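Local coordinates for imelysin-like protein (Psychrobacter arcticus, PDB 3PF0) that is of unknown function but belongs to the imelysin-like peptidase M75 family and may be a metalloendopeptidase, at residues A[302-307]-A[341-346]; A[309-314]-A[335-340]; A[226-231]-A[352-357]. All blocks are in the same frame, centred on the assembly; numbering follows the deposited sequence.

Interaction 1 of 3, residues A[302-307]-A[341-346]; sequences DTLSTA and TRLIKS
Helices 298-316 and 327-351 of this imelysin-like, all-helical protein pack side by side as an antiparallel pair, and L343 enters their interface against T303, L304 and A307. The local axes approach to 10.3 Å at 161°, close enough to antiparallel for neighbouring turns to remain in contact. The carbon branches of L343 divide the work. CD1 sits 3.7 Å from A307 CB and 3.8 Å from the backbone oxygen T303 O, so this methyl rests on the helix itself as well as on a side chain. CD2 turns to the T303 side chain, which it meets loosely, 4.2 Å from OG1. L304 and L343 lie alongside, pointing opposite ways, which brings L304 CD2 to 4.0 Å from L343 CB. The same L304 methyl touches CG1 of I344, whose side chain crosses that of L304 at about a right angle. I344 continues the apolar surface toward V238 of helix 225-250, while L304 also packs on L348, one turn beyond I344. At the partly exposed border, T303 holds OG1 in the crowded position between backbone N and carbonyl carbon (chi1 50°), where the hydroxyl bonds back to T299 O in its own helix and has a weak hydrogen bond to Q347 OE1, just beyond 341-346. Between 302-307 and 341-346 themselves there is no hydrogen bond, so the attraction between the two segments is probably mostly burial of methyl groups.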
ATOM      1  N   ASP A 302       6.758  18.691 -14.240  1.00 62.90           N
ATOM      2  CA  ASP A 302       7.916  18.190 -14.985  1.00 62.40           C
ATOM      3  C   ASP A 302       9.017  17.648 -14.051  1.00 63.76           C
ATOM      4  O   ASP A 302       9.534  16.560 -14.307  1.00 62.12           O
ATOM      5  CB  ASP A 302       8.490  19.286 -15.895  1.00 66.43           C
ATOM      6  N   THR A 303       9.358  18.392 -12.973  1.00 60.16           N
ATOM      7  CA  THR A 303      10.395  18.005 -12.000  1.00 59.29           C
ATOM      8  C   THR A 303       9.974  16.766 -11.192  1.00 59.94           C
ATOM      9  O   THR A 303      10.816  15.896 -10.953  1.00 58.93           O
ATOM     10  CB  THR A 303      10.772  19.167 -11.072  1.00 70.29           C
ATOM     11  OG1 THR A 303       9.586  19.746 -10.528  1.00 73.44           O
ATOM     12  CG2 THR A 303      11.609  20.227 -11.772  1.00 70.97           C
ATOM     13  N   LEU A 304       8.683  16.678 -10.794  1.00 54.10           N
ATOM     14  CA  LEU A 304       8.153  15.531 -10.057  1.00 51.53           C
ATOM     15  C   LEU A 304       8.139  14.282 -10.944  1.00 55.07           C
ATOM     16  O   LEU A 304       8.554  13.218 -10.483  1.00 54.34           O
ATOM     17  CB  LEU A 304       6.753  15.812  -9.501  1.00 50.59           C
ATOM     18  CG  LEU A 304       6.687  16.234  -8.039  1.00 55.06           C
ATOM     19  CD1 LEU A 304       5.349  16.867  -7.724  1.00 54.82           C
ATOM     20  CD2 LEU A 304       6.947  15.046  -7.100  1.00 56.81           C
ATOM     21  N   SER A 305       7.704  14.418 -12.215  1.00 51.79           N
ATOM     22  CA  SER A 305       7.675  13.328 -13.199  1.00 51.36           C
ATOM     23  C   SER A 305       9.088  12.751 -13.443  1.00 53.75           C
ATOM     24  O   SER A 305       9.253  11.529 -13.466  1.00 51.77           O
ATOM     25  CB  SER A 305       7.074  13.811 -14.519  1.00 57.01           C
ATOM     26  OG  SER A 305       7.038  12.789 -15.504  1.00 68.19           O
ATOM     27  N   THR A 306      10.093  13.634 -13.596  1.00 51.04           N
ATOM     28  CA  THR A 306      11.485  13.257 -13.835  1.00 51.39           C
ATOM     29  C   THR A 306      12.053  12.545 -12.603  1.00 54.72           C
ATOM     30  O   THR A 306      12.671  11.496 -12.768  1.00 54.53           O
ATOM     31  CB  THR A 306      12.309  14.482 -14.256  1.00 58.57           C
ATOM     32  OG1 THR A 306      11.794  14.953 -15.503  1.00 58.81           O
ATOM     33  CG2 THR A 306      13.801  14.177 -14.411  1.00 57.06           C
ATOM     34  N   ALA A 307      11.813  13.085 -11.384  1.00 50.68           N
ATOM     35  CA  ALA A 307      12.283  12.501 -10.120  1.00 49.76           C
ATOM     36  C   ALA A 307      11.705  11.090  -9.883  1.00 51.69           C
ATOM     37  O   ALA A 307      12.450  10.192  -9.477  1.00 50.71           O
ATOM     38  CB  ALA A 307      11.934  13.412  -8.952  1.00 50.56           C
ATOM     39  N   THR A 341       9.850  13.697  -1.565  1.00 44.96           N
ATOM     40  CA  THR A 341       9.150  14.311  -0.418  1.00 44.99           C
ATOM     41  C   THR A 341       9.431  15.813  -0.399  1.00 50.54           C
ATOM     42  O   THR A 341       8.518  16.598  -0.134  1.00 51.00           O
ATOM     43  CB  THR A 341       9.527  13.658   0.927  1.00 49.45           C
ATOM     44  OG1 THR A 341      10.938  13.626   1.053  1.00 53.36           O
ATOM     45  CG2 THR A 341       9.003  12.264   1.070  1.00 44.44           C
ATOM     46  N   ARG A 342      10.680  16.206  -0.733  1.00 47.54           N
ATOM     47  CA  ARG A 342      11.117  17.598  -0.816  1.00 49.06           C
ATOM     48  C   ARG A 342      10.280  18.347  -1.848  1.00 53.70           C
ATOM     49  O   ARG A 342       9.729  19.405  -1.536  1.00 54.66           O
ATOM     50  CB  ARG A 342      12.611  17.674  -1.172  1.00 49.46           C
ATOM     51  CG  ARG A 342      13.199  19.086  -1.109  1.00 59.60           C
ATOM     52  CD  ARG A 342      14.607  19.171  -1.689  1.00 66.69           C
ATOM     53  NE  ARG A 342      14.645  18.872  -3.125  1.00 74.23           N
ATOM     54  CZ  ARG A 342      14.371  19.747  -4.089  1.00 89.27           C
ATOM     55  NH1 ARG A 342      14.028  20.995  -3.788  1.00 75.84           N
ATOM     56  NH2 ARG A 342      14.429  19.380  -5.364  1.00 75.43           N
ATOM     57  N   LEU A 343      10.152  17.772  -3.059  1.00 49.08           N
ATOM     58  CA  LEU A 343       9.388  18.353  -4.153  1.00 49.00           C
ATOM     59  C   LEU A 343       7.897  18.460  -3.809  1.00 51.96           C
ATOM     60  O   LEU A 343       7.274  19.447  -4.191  1.00 53.37           O
ATOM     61  CB  LEU A 343       9.577  17.547  -5.450  1.00 48.59           C
ATOM     62  CG  LEU A 343      10.939  17.663  -6.155  1.00 54.40           C
ATOM     63  CD1 LEU A 343      11.061  16.634  -7.246  1.00 53.42           C
ATOM     64  CD2 LEU A 343      11.169  19.054  -6.738  1.00 59.13           C
ATOM     65  N   ILE A 344       7.332  17.481  -3.075  1.00 45.36           N
ATOM     66  CA  ILE A 344       5.912  17.518  -2.709  1.00 44.19           C
ATOM     67  C   ILE A 344       5.650  18.647  -1.680  1.00 49.44           C
ATOM     68  O   ILE A 344       4.738  19.454  -1.879  1.00 49.95           O
ATOM     69  CB  ILE A 344       5.384  16.135  -2.219  1.00 44.96           C
ATOM     70  CG1 ILE A 344       5.461  15.085  -3.353  1.00 43.86           C
ATOM     71  CG2 ILE A 344       3.939  16.249  -1.679  1.00 45.29           C
ATOM     72  CD1 ILE A 344       5.212  13.606  -2.928  1.00 47.39           C
ATOM     73  N   LYS A 345       6.466  18.712  -0.622  1.00 46.48           N
ATOM     74  CA  LYS A 345       6.333  19.681   0.466  1.00 47.20           C
ATOM     75  C   LYS A 345       6.651  21.129   0.061  1.00 53.28           C
ATOM     76  O   LYS A 345       5.960  22.042   0.520  1.00 54.24           O
ATOM     77  CB  LYS A 345       7.254  19.287   1.637  1.00 49.44           C
ATOM     78  CG  LYS A 345       6.743  18.137   2.487  1.00 55.92           C
ATOM     79  CD  LYS A 345       7.884  17.323   3.090  1.00 63.13           C
ATOM     80  CE  LYS A 345       8.299  17.772   4.464  1.00 70.82           C
ATOM     81  NZ  LYS A 345       9.392  16.921   4.993  1.00 79.47           N
ATOM     82  N   SER A 346       7.706  21.346  -0.748  1.00 50.74           N
ATOM     83  CA  SER A 346       8.168  22.696  -1.078  1.00 52.77           C
ATOM     84  C   SER A 346       7.727  23.238  -2.440  1.00 56.85           C
ATOM     85  O   SER A 346       7.810  24.457  -2.628  1.00 58.70           O
ATOM     86  CB  SER A 346       9.690  22.769  -0.988  1.00 58.06           C
ATOM     87  OG  SER A 346      10.317  21.999  -2.000  1.00 69.45           O
TER

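Interaction 2 of 3, residues A[309-314]-A[335-340]; sequences ADTTAL and DHLTNI
H336 lies against D310, T311 and L314, and gives up more surface to this contact than any other residue of the two segments. T311 runs antiparallel alongside the histidine side chain, with OG1 3.5 Å from H336 CB and near the plane of the ring, at its edge. D310 also comes to the edge, its CB 3.9 Å from H336 CD2. L314 arrives obliquely: its CG is anti to the backbone N (chi1 -176°), and CD2 ends 3.6 Å from H336 ND1. That nitrogen is hydrogen-bonded to E332 O, one turn earlier in its own helix, which would restrain rotation of the ring while the ring packs against the facing helix. An alanine here would keep the CB contacts with T311 but would probably leave L314 CD2 and D310 CB facing a gap, and E332 O without its imidazole partner.

The next residue, L337, crosses T311 at about a right angle and presents CD2 to T311 CG2 at 4.0 Å. Beyond this touch L337 turns to M241 and I246 of helix 225-250 and to L276 of helix 268-283. The setting is an antiparallel helix pair, 298-316 with 327-351; the axes of the two short segments come within 9.7 Å of each other, and the CA atoms of T311 and H336 within 5.8 Å.

One turn after H336, I340 reaches toward T311 tip to tip, bringing CD1 to 3.4 Å from T311 OG1. The hydroxyl bonds to A307 O within its own helix, so the isoleucine methyl meets an oxygen already engaged. I340 also packs on L308 of helix 298-316 and on L279 of helix 268-283.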
ATOM      1  N   ALA A 309      10.563   9.028 -12.255  1.00 48.56           N
ATOM      2  CA  ALA A 309      11.138   8.201 -13.317  1.00 48.86           C
ATOM      3  C   ALA A 309      12.575   7.769 -12.979  1.00 53.00           C
ATOM      4  O   ALA A 309      12.926   6.626 -13.272  1.00 52.97           O
ATOM      5  CB  ALA A 309      11.115   8.952 -14.643  1.00 50.99           C
ATOM      6  N   ASP A 310      13.387   8.658 -12.352  1.00 49.33           N
ATOM      7  CA  ASP A 310      14.768   8.352 -11.953  1.00 50.23           C
ATOM      8  C   ASP A 310      14.796   7.313 -10.817  1.00 54.05           C
ATOM      9  O   ASP A 310      15.665   6.433 -10.806  1.00 54.04           O
ATOM     10  CB  ASP A 310      15.529   9.625 -11.512  1.00 53.55           C
ATOM     11  CG  ASP A 310      15.720  10.717 -12.558  1.00 67.13           C
ATOM     12  OD1 ASP A 310      15.693  10.401 -13.771  1.00 69.27           O
ATOM     13  OD2 ASP A 310      15.906  11.891 -12.162  1.00 72.96           O
ATOM     14  N   THR A 311      13.850   7.432  -9.860  1.00 49.32           N
ATOM     15  CA  THR A 311      13.718   6.531  -8.712  1.00 47.56           C
ATOM     16  C   THR A 311      13.317   5.142  -9.214  1.00 49.60           C
ATOM     17  O   THR A 311      13.892   4.149  -8.768  1.00 48.62           O
ATOM     18  CB  THR A 311      12.724   7.104  -7.669  1.00 51.73           C
ATOM     19  OG1 THR A 311      13.022   8.483  -7.442  1.00 54.02           O
ATOM     20  CG2 THR A 311      12.785   6.366  -6.333  1.00 46.11           C
ATOM     21  N   THR A 312      12.364   5.085 -10.169  1.00 45.70           N
ATOM     22  CA  THR A 312      11.862   3.853 -10.790  1.00 44.86           C
ATOM     23  C   THR A 312      13.012   3.151 -11.560  1.00 48.57           C
ATOM     24  O   THR A 312      13.178   1.933 -11.431  1.00 47.22           O
ATOM     25  CB  THR A 312      10.639   4.166 -11.679  1.00 51.51           C
ATOM     26  OG1 THR A 312       9.648   4.817 -10.879  1.00 49.27           O
ATOM     27  CG2 THR A 312      10.023   2.915 -12.310  1.00 50.18           C
ATOM     28  N   ALA A 313      13.817   3.926 -12.312  1.00 45.93           N
ATOM     29  CA  ALA A 313      14.965   3.410 -13.061  1.00 46.39           C
ATOM     30  C   ALA A 313      16.048   2.873 -12.109  1.00 50.74           C
ATOM     31  O   ALA A 313      16.656   1.841 -12.398  1.00 51.25           O
ATOM     32  CB  ALA A 313      15.535   4.494 -13.966  1.00 48.42           C
ATOM     33  N   LEU A 314      16.262   3.545 -10.963  1.00 46.72           N
ATOM     34  CA  LEU A 314      17.236   3.101  -9.962  1.00 46.22           C
ATOM     35  C   LEU A 314      16.764   1.808  -9.277  1.00 46.62           C
ATOM     36  O   LEU A 314      17.559   0.894  -9.078  1.00 45.43           O
ATOM     37  CB  LEU A 314      17.479   4.209  -8.920  1.00 46.75           C
ATOM     38  CG  LEU A 314      18.537   3.947  -7.845  1.00 51.64           C
ATOM     39  CD1 LEU A 314      19.950   4.012  -8.416  1.00 52.90           C
ATOM     40  CD2 LEU A 314      18.394   4.933  -6.721  1.00 53.66           C
ATOM     41  N   ASP A 335      17.878   8.681  -0.855  1.00 44.43           N
ATOM     42  CA  ASP A 335      18.131  10.053  -1.313  1.00 46.18           C
ATOM     43  C   ASP A 335      17.127  10.475  -2.404  1.00 51.52           C
ATOM     44  O   ASP A 335      16.612  11.594  -2.345  1.00 51.96           O
ATOM     45  CB  ASP A 335      19.578  10.200  -1.806  1.00 49.08           C
ATOM     46  CG  ASP A 335      20.631  10.253  -0.701  1.00 62.43           C
ATOM     47  OD1 ASP A 335      20.249  10.369   0.490  1.00 63.45           O
ATOM     48  OD2 ASP A 335      21.840  10.212  -1.030  1.00 69.68           O
ATOM     49  N   HIS A 336      16.808   9.560  -3.354  1.00 47.52           N
ATOM     50  CA  HIS A 336      15.831   9.796  -4.415  1.00 47.24           C
ATOM     51  C   HIS A 336      14.432   9.986  -3.809  1.00 50.11           C
ATOM     52  O   HIS A 336      13.704  10.880  -4.244  1.00 50.15           O
ATOM     53  CB  HIS A 336      15.825   8.635  -5.431  1.00 47.76           C
ATOM     54  CG  HIS A 336      16.817   8.791  -6.541  1.00 52.94           C
ATOM     55  ND1 HIS A 336      18.155   8.488  -6.362  1.00 56.21           N
ATOM     56  CD2 HIS A 336      16.630   9.209  -7.813  1.00 55.54           C
ATOM     57  CE1 HIS A 336      18.740   8.739  -7.523  1.00 56.83           C
ATOM     58  NE2 HIS A 336      17.859   9.167  -8.428  1.00 56.98           N
ATOM     59  N   LEU A 337      14.076   9.164  -2.791  1.00 45.17           N
ATOM     60  CA  LEU A 337      12.771   9.231  -2.108  1.00 43.97           C
ATOM     61  C   LEU A 337      12.641  10.521  -1.289  1.00 48.82           C
ATOM     62  O   LEU A 337      11.550  11.099  -1.224  1.00 48.53           O
ATOM     63  CB  LEU A 337      12.532   8.003  -1.203  1.00 42.32           C
ATOM     64  CG  LEU A 337      12.289   6.665  -1.908  1.00 45.44           C
ATOM     65  CD1 LEU A 337      12.315   5.516  -0.921  1.00 44.07           C
ATOM     66  CD2 LEU A 337      10.981   6.668  -2.723  1.00 44.80           C
ATOM     67  N   THR A 338      13.761  10.973  -0.697  1.00 45.98           N
ATOM     68  CA  THR A 338      13.860  12.202   0.092  1.00 46.93           C
ATOM     69  C   THR A 338      13.665  13.414  -0.851  1.00 51.49           C
ATOM     70  O   THR A 338      13.013  14.394  -0.465  1.00 51.66           O
ATOM     71  CB  THR A 338      15.195  12.221   0.861  1.00 54.01           C
ATOM     72  OG1 THR A 338      15.209  11.100   1.747  1.00 51.13           O
ATOM     73  CG2 THR A 338      15.404  13.499   1.675  1.00 53.73           C
ATOM     74  N   ASN A 339      14.196  13.324  -2.089  1.00 47.07           N
ATOM     75  CA  ASN A 339      14.032  14.379  -3.087  1.00 47.73           C
ATOM     76  C   ASN A 339      12.552  14.479  -3.546  1.00 50.11           C
ATOM     77  O   ASN A 339      12.083  15.584  -3.810  1.00 50.81           O
ATOM     78  CB  ASN A 339      14.965  14.165  -4.280  1.00 47.76           C
ATOM     79  CG  ASN A 339      14.872  15.261  -5.312  1.00 65.68           C
ATOM     80  OD1 ASN A 339      15.023  16.449  -5.004  1.00 61.86           O
ATOM     81  ND2 ASN A 339      14.574  14.892  -6.552  1.00 54.07           N
ATOM     82  N   ILE A 340      11.818  13.349  -3.598  1.00 44.92           N
ATOM     83  CA  ILE A 340      10.395  13.336  -3.969  1.00 43.60           C
ATOM     84  C   ILE A 340       9.570  14.014  -2.846  1.00 47.83           C
ATOM     85  O   ILE A 340       8.719  14.845  -3.151  1.00 48.29           O
ATOM     86  CB  ILE A 340       9.873  11.907  -4.326  1.00 44.63           C
ATOM     87  CG1 ILE A 340      10.493  11.416  -5.655  1.00 45.44           C
ATOM     88  CG2 ILE A 340       8.333  11.868  -4.392  1.00 43.84           C
ATOM     89  CD1 ILE A 340      10.275   9.952  -5.992  1.00 51.07           C
TER

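Interaction 3 of 3, residues A[226-231]-A[352-357]; sequences GLNQWF and LGIRVG
L352 and F231 form the apolar centre of the contact, with CD1 of the leucine over the face of the aromatic ring in a CH-pi interaction. The methyl stands 3.7 Å from the ring centroid and 9° off its normal, almost directly over the middle. W230 CD1 approaches the opposite face near the rim, so the phenyl group is held between a methyl and an indole, with L227 CD1 in its plane at the edge. I354 packs next to F231, CD1 oblique to the ring. Its CG1 lies between backbone N and carbonyl carbon (chi1 49°), and the chain runs on to place CD1 3.6 Å from F231 CB, while CG2 rests 3.9 Å from L227 CD2.

Further out the contact turns polar at N228. Its OD1 accepts the backbone N-H of R355 at 2.8 Å in a nearly straight bond, the donor lying nearly along the C=O axis. A buried amide thereby anchors the extended backbone of the loop. The R355 chain bends at its second and third torsions and folds its guanidinium over the same amide, NH2 lying 3.3 Å from N228 CG; the two planes are 28° apart. NH2 also forms a salt bridge with D224, which would fix the arginine above the asparagine. N232, one turn on, adds hydrogen bonds to R355 O and to G357 N.

The loop begins where helix 327-351 ends in a Schellman motif at G353, with positive phi, and is then laid against helix 225-250. L288, I291 and L292 of helix 286-292 pack on L352, while L348 and I349 of helix 327-351 touch F231 and I354 respectively, and Y54 of helix 48-84 meets L227.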
ATOM      1  N   GLY A 226     -10.721  18.429   1.364  1.00 48.30           N
ATOM      2  CA  GLY A 226     -10.536  17.257   0.518  1.00 46.15           C
ATOM      3  C   GLY A 226      -9.190  17.197  -0.171  1.00 47.72           C
ATOM      4  O   GLY A 226      -8.481  16.190  -0.058  1.00 45.22           O
ATOM      5  N   LEU A 227      -8.838  18.281  -0.888  1.00 44.13           N
ATOM      6  CA  LEU A 227      -7.578  18.404  -1.614  1.00 43.72           C
ATOM      7  C   LEU A 227      -6.389  18.334  -0.642  1.00 47.68           C
ATOM      8  O   LEU A 227      -5.396  17.661  -0.941  1.00 46.31           O
ATOM      9  CB  LEU A 227      -7.565  19.719  -2.406  1.00 45.37           C
ATOM     10  CG  LEU A 227      -6.566  19.815  -3.562  1.00 50.42           C
ATOM     11  CD1 LEU A 227      -7.109  19.135  -4.819  1.00 50.24           C
ATOM     12  CD2 LEU A 227      -6.226  21.268  -3.860  1.00 52.40           C
ATOM     13  N   ASN A 228      -6.522  18.968   0.543  1.00 44.69           N
ATOM     14  CA  ASN A 228      -5.469  18.966   1.560  1.00 44.33           C
ATOM     15  C   ASN A 228      -5.217  17.549   2.097  1.00 45.74           C
ATOM     16  O   ASN A 228      -4.060  17.136   2.180  1.00 45.12           O
ATOM     17  CB  ASN A 228      -5.794  19.925   2.711  1.00 45.48           C
ATOM     18  CG  ASN A 228      -4.588  20.239   3.567  1.00 69.30           C
ATOM     19  OD1 ASN A 228      -3.675  20.958   3.153  1.00 61.64           O
ATOM     20  ND2 ASN A 228      -4.539  19.682   4.768  1.00 61.81           N
ATOM     21  N   GLN A 229      -6.293  16.802   2.422  1.00 40.27           N
ATOM     22  CA  GLN A 229      -6.205  15.446   2.953  1.00 38.11           C
ATOM     23  C   GLN A 229      -5.630  14.483   1.926  1.00 41.38           C
ATOM     24  O   GLN A 229      -4.810  13.643   2.293  1.00 41.24           O
ATOM     25  CB  GLN A 229      -7.578  14.940   3.445  1.00 38.75           C
ATOM     26  CG  GLN A 229      -7.449  13.728   4.385  1.00 43.01           C
ATOM     27  CD  GLN A 229      -8.614  13.503   5.311  1.00 58.53           C
ATOM     28  OE1 GLN A 229      -9.786  13.725   4.974  1.00 51.84           O
ATOM     29  NE2 GLN A 229      -8.314  12.974   6.481  1.00 51.46           N
ATOM     30  N   TRP A 230      -6.067  14.593   0.659  1.00 38.02           N
ATOM     31  CA  TRP A 230      -5.632  13.743  -0.447  1.00 36.73           C
ATOM     32  C   TRP A 230      -4.107  13.854  -0.688  1.00 38.98           C
ATOM     33  O   TRP A 230      -3.433  12.825  -0.722  1.00 36.81           O
ATOM     34  CB  TRP A 230      -6.428  14.081  -1.727  1.00 36.16           C
ATOM     35  CG  TRP A 230      -5.854  13.543  -3.013  1.00 37.07           C
ATOM     36  CD1 TRP A 230      -5.396  14.274  -4.066  1.00 40.91           C
ATOM     37  CD2 TRP A 230      -5.672  12.163  -3.373  1.00 36.09           C
ATOM     38  NE1 TRP A 230      -4.961  13.440  -5.072  1.00 40.15           N
ATOM     39  CE2 TRP A 230      -5.123  12.139  -4.676  1.00 40.51           C
ATOM     40  CE3 TRP A 230      -5.899  10.941  -2.711  1.00 36.51           C
ATOM     41  CZ2 TRP A 230      -4.809  10.944  -5.338  1.00 39.18           C
ATOM     42  CZ3 TRP A 230      -5.583   9.759  -3.364  1.00 37.48           C
ATOM     43  CH2 TRP A 230      -5.055   9.766  -4.666  1.00 38.54           C
ATOM     44  N   PHE A 231      -3.569  15.077  -0.842  1.00 36.06           N
ATOM     45  CA  PHE A 231      -2.147  15.255  -1.118  1.00 35.75           C
ATOM     46  C   PHE A 231      -1.275  14.992   0.111  1.00 40.55           C
ATOM     47  O   PHE A 231      -0.121  14.584  -0.050  1.00 40.04           O
ATOM     48  CB  PHE A 231      -1.857  16.633  -1.716  1.00 38.63           C
ATOM     49  CG  PHE A 231      -2.251  16.699  -3.165  1.00 40.03           C
ATOM     50  CD1 PHE A 231      -1.443  16.139  -4.148  1.00 42.83           C
ATOM     51  CD2 PHE A 231      -3.456  17.273  -3.549  1.00 42.46           C
ATOM     52  CE1 PHE A 231      -1.823  16.172  -5.490  1.00 43.83           C
ATOM     53  CE2 PHE A 231      -3.842  17.294  -4.890  1.00 45.45           C
ATOM     54  CZ  PHE A 231      -3.022  16.745  -5.850  1.00 43.41           C
ATOM     55  N   LEU A 352      -0.448  24.303  -5.078  1.00 54.15           N
ATOM     56  CA  LEU A 352      -1.864  23.952  -4.957  1.00 53.42           C
ATOM     57  C   LEU A 352      -2.571  24.787  -3.864  1.00 58.55           C
ATOM     58  O   LEU A 352      -3.785  24.659  -3.692  1.00 59.03           O
ATOM     59  CB  LEU A 352      -2.024  22.445  -4.674  1.00 51.53           C
ATOM     60  CG  LEU A 352      -1.648  21.484  -5.817  1.00 55.55           C
ATOM     61  CD1 LEU A 352      -1.403  20.079  -5.290  1.00 53.99           C
ATOM     62  CD2 LEU A 352      -2.710  21.464  -6.909  1.00 57.29           C
ATOM     63  N   GLY A 353      -1.809  25.626  -3.153  1.00 55.54           N
ATOM     64  CA  GLY A 353      -2.309  26.495  -2.091  1.00 56.27           C
ATOM     65  C   GLY A 353      -2.805  25.790  -0.843  1.00 59.15           C
ATOM     66  O   GLY A 353      -3.596  26.362  -0.087  1.00 59.09           O
ATOM     67  N   ILE A 354      -2.342  24.543  -0.617  1.00 54.96           N
ATOM     68  CA  ILE A 354      -2.722  23.712   0.534  1.00 53.80           C
ATOM     69  C   ILE A 354      -1.580  23.710   1.577  1.00 59.06           C
ATOM     70  O   ILE A 354      -0.655  24.519   1.452  1.00 60.45           O
ATOM     71  CB  ILE A 354      -3.185  22.284   0.122  1.00 54.61           C
ATOM     72  CG1 ILE A 354      -2.205  21.605  -0.866  1.00 53.92           C
ATOM     73  CG2 ILE A 354      -4.628  22.325  -0.414  1.00 55.07           C
ATOM     74  CD1 ILE A 354      -2.400  20.154  -1.028  1.00 57.14           C
ATOM     75  N   ARG A 355      -1.664  22.856   2.627  1.00 54.86           N
ATOM     76  CA  ARG A 355      -0.681  22.864   3.723  1.00 54.98           C
ATOM     77  C   ARG A 355       0.006  21.523   3.958  1.00 57.29           C
ATOM     78  O   ARG A 355      -0.593  20.465   3.751  1.00 54.39           O
ATOM     79  CB  ARG A 355      -1.350  23.305   5.042  1.00 55.28           C
ATOM     80  CG  ARG A 355      -1.926  24.725   5.005  1.00 66.48           C
ATOM     81  CD  ARG A 355      -3.244  24.862   5.758  1.00 76.40           C
ATOM     82  NE  ARG A 355      -4.273  23.923   5.296  1.00 83.54           N
ATOM     83  CZ  ARG A 355      -5.089  24.135   4.266  1.00 96.21           C
ATOM     84  NH1 ARG A 355      -5.007  25.259   3.563  1.00 81.75           N
ATOM     85  NH2 ARG A 355      -5.986  23.220   3.926  1.00 83.63           N
ATOM     86  N   VAL A 356       1.270  21.586   4.421  1.00 55.45           N
ATOM     87  CA  VAL A 356       2.077  20.425   4.801  1.00 54.93           C
ATOM     88  C   VAL A 356       1.589  20.033   6.199  1.00 61.25           C
ATOM     89  O   VAL A 356       1.793  20.785   7.152  1.00 62.61           O
ATOM     90  CB  VAL A 356       3.615  20.703   4.747  1.00 59.33           C
ATOM     91  CG1 VAL A 356       4.420  19.497   5.232  1.00 57.92           C
ATOM     92  CG2 VAL A 356       4.065  21.112   3.348  1.00 59.68           C
ATOM     93  N   GLY A 357       0.881  18.914   6.284  1.00 58.06           N
ATOM     94  CA  GLY A 357       0.324  18.413   7.534  1.00 58.55           C
ATOM     95  C   GLY A 357      -1.177  18.569   7.632  1.00 65.07           C
ATOM     96  O   GLY A 357      -1.717  19.642   7.336  1.00 65.86           O
TER

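How the interactions relate
Interactions 1 and 2 sample successive turns of one antiparallel helix pair, with centres about 10 Å apart. They join at A307, whose CB lies 3.9 Å from N339 ND2 and also packs on I340. Interaction 3 follows where helix 327-351 gives way to its terminal loop; its centre is about 15 Å from that of interaction 1, and K345 O touches V356 CG2 at 3.5 Å. Interactions 2 and 3 do not touch, their nearest atoms being about 9 Å apart. Along the chain the contacts are nested, 2 within 1 within 3. Helix 225-250 is common ground: it meets L337, I344 and the 352-357 loop. No ligand or established active site marks these contacts.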